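Local coordinates for protein putative beta-glucosidase (PDB 5WAB) that hydrolyses beta-glucosidic linkages as a family 3 glycoside hydrolase, and probably also removes terminal arabinopyranosyl units from ginsenosides, at residues 305-316 against 472-483. Sequence-based numbering, arbitrary orientation.
Sequences DEVAHQAAIESM and LGQAGGPALADV
Gln474 NE2 donates to Asp305 OD1 at 2.8 Å, and the N-H···O angle of 168° makes this bond nearly straight. The acceptor lies in the amide plane, whereas the donor meets OD1 on its anti side, well out of the carboxylate plane. The amide has further partners, its OE1 accepting from Cys70 N and its NE2 bonding Thr357 OG1, which fixes its rotation. A leucine in place of Gln474 would probably leave Asp305 OD1 without this donor and Cys70 N without its acceptor. With CG anti to the backbone N (chi1 -173°), His309 reaches over helix 476-483: Pro478 CB sits above one ring face in a CH-pi contact, 4.0 Å from the centroid. His309 NE2 comes within 3.0 Å of Asp482 OD2, while Asp482 OD1 pairs with Arg369. Met316, extended beyond CG, brings CE to 3.6 Å from Ala479 CB, and its SD meets Val483 CG2 tip to tip. The axes of helix 305-313 and helix 476-483 approach to 8.3 Å, crossing at -48°, with Ala312 CB 3.6 Å from Ala479 CB between them. Helix 301-313, whose other side touches helix 83-99, leads into edge strand 317-321, consistent with the GH3 alpha/beta sandwich meeting the barrel domain.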
loop_
_atom_site.group_PDB
_atom_site.type_symbol
_atom_site.label_atom_id
_atom_site.label_comp_id
_atom_site.label_asym_id
_atom_site.label_seq_id
_atom_site.Cartn_x
_atom_site.Cartn_y
_atom_site.Cartn_z
ATOM N N ASP A 305 -4.666 -14.463 -15.537
ATOM C CA ASP A 305 -4.802 -13.222 -16.290
ATOM C C ASP A 305 -6.167 -12.587 -16.073
ATOM O O ASP A 305 -6.296 -11.358 -16.146
ATOM C CB ASP A 305 -4.568 -13.481 -17.777
ATOM C CG ASP A 305 -4.663 -12.225 -18.608
ATOM O OD1 ASP A 305 -3.927 -11.262 -18.317
ATOM O OD2 ASP A 305 -5.476 -12.199 -19.551
ATOM N N GLU A 306 -7.186 -13.402 -15.786
ATOM C CA GLU A 306 -8.507 -12.860 -15.491
ATOM C C GLU A 306 -8.555 -12.243 -14.103
ATOM O O GLU A 306 -9.252 -11.244 -13.894
ATOM C CB GLU A 306 -9.565 -13.950 -15.621
ATOM C CG GLU A 306 -9.814 -14.397 -17.043
ATOM C CD GLU A 306 -10.714 -15.611 -17.113
ATOM O OE1 GLU A 306 -11.093 -16.129 -16.041
ATOM O OE2 GLU A 306 -11.054 -16.036 -18.240
ATOM N N VAL A 307 -7.833 -12.818 -13.144
ATOM C CA VAL A 307 -7.707 -12.168 -11.846
ATOM C C VAL A 307 -7.034 -10.812 -12.014
ATOM O O VAL A 307 -7.463 -9.812 -11.426
ATOM C CB VAL A 307 -6.946 -13.082 -10.865
ATOM C CG1 VAL A 307 -6.679 -12.370 -9.543
ATOM C CG2 VAL A 307 -7.738 -14.364 -10.628
ATOM N N ALA A 308 -5.995 -10.750 -12.853
ATOM C CA ALA A 308 -5.350 -9.477 -13.163
ATOM C C ALA A 308 -6.294 -8.535 -13.899
ATOM O O ALA A 308 -6.216 -7.314 -13.724
ATOM C CB ALA A 308 -4.087 -9.716 -13.991
ATOM N N HIS A 309 -7.182 -9.083 -14.732
ATOM C CA HIS A 309 -8.172 -8.255 -15.412
ATOM C C HIS A 309 -9.105 -7.597 -14.404
ATOM O O HIS A 309 -9.347 -6.386 -14.466
ATOM C CB HIS A 309 -8.955 -9.108 -16.415
ATOM C CG HIS A 309 -9.886 -8.327 -17.291
ATOM N ND1 HIS A 309 -9.931 -6.949 -17.294
ATOM C CD2 HIS A 309 -10.812 -8.734 -18.192
ATOM C CE1 HIS A 309 -10.844 -6.541 -18.158
ATOM N NE2 HIS A 309 -11.394 -7.605 -18.715
ATOM N N GLN A 310 -9.638 -8.383 -13.465
ATOM C CA GLN A 310 -10.524 -7.815 -12.451
ATOM C C GLN A 310 -9.758 -6.897 -11.504
ATOM O O GLN A 310 -10.258 -5.832 -11.121
ATOM C CB GLN A 310 -11.234 -8.926 -11.674
ATOM C CG GLN A 310 -12.214 -8.397 -10.627
ATOM C CD GLN A 310 -13.346 -7.554 -11.232
ATOM O OE1 GLN A 310 -13.749 -7.752 -12.379
ATOM N NE2 GLN A 310 -13.846 -6.595 -10.458
ATOM N N ALA A 311 -8.544 -7.292 -11.112
ATOM C CA ALA A 311 -7.722 -6.422 -10.276
ATOM C C ALA A 311 -7.406 -5.108 -10.985
ATOM O O ALA A 311 -7.301 -4.057 -10.342
ATOM C CB ALA A 311 -6.434 -7.140 -9.870
ATOM N N ALA A 312 -7.217 -5.153 -12.305
ATOM C CA ALA A 312 -6.933 -3.930 -13.050
ATOM C C ALA A 312 -8.154 -3.022 -13.111
ATOM O O ALA A 312 -8.028 -1.797 -13.011
ATOM C CB ALA A 312 -6.436 -4.262 -14.456
ATOM N N ILE A 313 -9.344 -3.605 -13.279
ATOM C CA ILE A 313 -10.571 -2.814 -13.329
ATOM C C ILE A 313 -10.734 -1.992 -12.057
ATOM O O ILE A 313 -11.054 -0.797 -12.102
ATOM C CB ILE A 313 -11.787 -3.727 -13.568
ATOM C CG1 ILE A 313 -11.752 -4.300 -14.984
ATOM C CG2 ILE A 313 -13.075 -2.981 -13.308
ATOM C CD1 ILE A 313 -12.947 -5.155 -15.320
ATOM N N GLU A 314 -10.516 -2.618 -10.902
ATOM C CA GLU A 314 -10.714 -1.952 -9.623
ATOM C C GLU A 314 -9.509 -1.132 -9.170
ATOM O O GLU A 314 -9.480 -0.675 -8.023
ATOM C CB GLU A 314 -11.100 -2.984 -8.570
ATOM C CG GLU A 314 -12.364 -3.717 -8.955
ATOM C CD GLU A 314 -13.009 -4.438 -7.797
ATOM O OE1 GLU A 314 -12.880 -3.973 -6.644
ATOM O OE2 GLU A 314 -13.652 -5.473 -8.049
ATOM N N SER A 315 -8.533 -0.904 -10.043
ATOM C CA SER A 315 -7.401 -0.053 -9.720
ATOM C C SER A 315 -7.560 1.363 -10.255
ATOM O O SER A 315 -6.665 2.187 -10.049
ATOM C CB SER A 315 -6.112 -0.666 -10.265
ATOM O OG SER A 315 -5.823 -1.879 -9.592
ATOM N N MET A 316 -8.674 1.667 -10.920
ATOM C CA MET A 316 -8.912 2.974 -11.517
ATOM C C MET A 316 -9.819 3.813 -10.628
ATOM O O MET A 316 -10.806 3.312 -10.083
ATOM C CB MET A 316 -9.563 2.831 -12.886
ATOM C CG MET A 316 -8.979 1.742 -13.733
ATOM S SD MET A 316 -9.834 1.671 -15.303
ATOM C CE MET A 316 -9.257 0.089 -15.900
ATOM N N LEU A 472 -1.696 -0.528 -13.961
ATOM C CA LEU A 472 -2.754 -1.528 -14.023
ATOM C C LEU A 472 -2.250 -2.956 -14.183
ATOM O O LEU A 472 -3.053 -3.888 -14.077
ATOM C CB LEU A 472 -3.710 -1.200 -15.175
ATOM C CG LEU A 472 -4.491 0.109 -15.046
ATOM C CD1 LEU A 472 -5.215 0.421 -16.340
ATOM C CD2 LEU A 472 -5.478 0.031 -13.895
ATOM N N GLY A 473 -0.965 -3.158 -14.442
ATOM C CA GLY A 473 -0.459 -4.492 -14.688
ATOM C C GLY A 473 -0.693 -4.931 -16.122
ATOM O O GLY A 473 -1.042 -4.143 -17.004
ATOM N N GLN A 474 -0.508 -6.234 -16.349
ATOM C CA GLN A 474 -0.506 -6.751 -17.714
ATOM C C GLN A 474 -1.886 -6.726 -18.365
ATOM O O GLN A 474 -1.973 -6.830 -19.594
ATOM C CB GLN A 474 0.042 -8.179 -17.745
ATOM C CG GLN A 474 -0.909 -9.230 -17.195
ATOM C CD GLN A 474 -0.344 -10.629 -17.311
ATOM O OE1 GLN A 474 0.852 -10.839 -17.126
ATOM N NE2 GLN A 474 -1.199 -11.592 -17.637
ATOM N N ALA A 475 -2.959 -6.605 -17.585
ATOM C CA ALA A 475 -4.317 -6.649 -18.114
ATOM C C ALA A 475 -4.977 -5.273 -18.177
ATOM O O ALA A 475 -6.210 -5.185 -18.212
ATOM C CB ALA A 475 -5.172 -7.610 -17.291
ATOM N N GLY A 476 -4.183 -4.201 -18.211
ATOM C CA GLY A 476 -4.755 -2.863 -18.228
ATOM C C GLY A 476 -5.561 -2.575 -19.481
ATOM O O GLY A 476 -6.584 -1.887 -19.427
ATOM N N GLY A 477 -5.109 -3.084 -20.625
ATOM C CA GLY A 477 -5.786 -2.861 -21.882
ATOM C C GLY A 477 -7.260 -3.210 -21.851
ATOM O O GLY A 477 -8.132 -2.345 -22.003
ATOM N N PRO A 478 -7.571 -4.496 -21.654
ATOM C CA PRO A 478 -8.987 -4.893 -21.566
ATOM C C PRO A 478 -9.744 -4.185 -20.457
ATOM O O PRO A 478 -10.922 -3.852 -20.633
ATOM C CB PRO A 478 -8.907 -6.405 -21.323
ATOM C CG PRO A 478 -7.590 -6.809 -21.893
ATOM C CD PRO A 478 -6.669 -5.658 -21.624
ATOM N N ALA A 479 -9.093 -3.937 -19.318
ATOM C CA ALA A 479 -9.778 -3.289 -18.205
ATOM C C ALA A 479 -10.185 -1.865 -18.560
ATOM O O ALA A 479 -11.277 -1.415 -18.197
ATOM C CB ALA A 479 -8.882 -3.300 -16.970
ATOM N N LEU A 480 -9.311 -1.139 -19.259
ATOM C CA LEU A 480 -9.636 0.221 -19.674
ATOM C C LEU A 480 -10.820 0.234 -20.633
ATOM O O LEU A 480 -11.698 1.100 -20.538
ATOM C CB LEU A 480 -8.410 0.870 -20.318
ATOM C CG LEU A 480 -7.271 1.267 -19.371
ATOM C CD1 LEU A 480 -6.019 1.639 -20.159
ATOM C CD2 LEU A 480 -7.698 2.400 -18.447
ATOM N N ALA A 481 -10.866 -0.724 -21.560
ATOM C CA ALA A 481 -11.980 -0.787 -22.498
ATOM C C ALA A 481 -13.297 -1.033 -21.777
ATOM O O ALA A 481 -14.320 -0.418 -22.105
ATOM C CB ALA A 481 -11.727 -1.877 -23.538
ATOM N N ASP A 482 -13.286 -1.918 -20.777
ATOM C CA ASP A 482 -14.510 -2.244 -20.048
ATOM C C ASP A 482 -15.034 -1.051 -19.256
ATOM O O ASP A 482 -16.250 -0.847 -19.164
ATOM C CB ASP A 482 -14.256 -3.432 -19.120
ATOM C CG ASP A 482 -14.056 -4.728 -19.873
ATOM O OD1 ASP A 482 -14.204 -4.729 -21.114
ATOM O OD2 ASP A 482 -13.742 -5.747 -19.222
ATOM N N VAL A 483 -14.140 -0.249 -18.685
ATOM C CA VAL A 483 -14.579 0.888 -17.885
ATOM C C VAL A 483 -14.982 2.053 -18.780
ATOM O O VAL A 483 -16.061 2.634 -18.621
ATOM C CB VAL A 483 -13.479 1.297 -16.890
ATOM C CG1 VAL A 483 -13.838 2.614 -16.222
ATOM C CG2 VAL A 483 -13.269 0.202 -15.848
HETATM O O HOH W 1 -3.092 -6.473 -14.651
#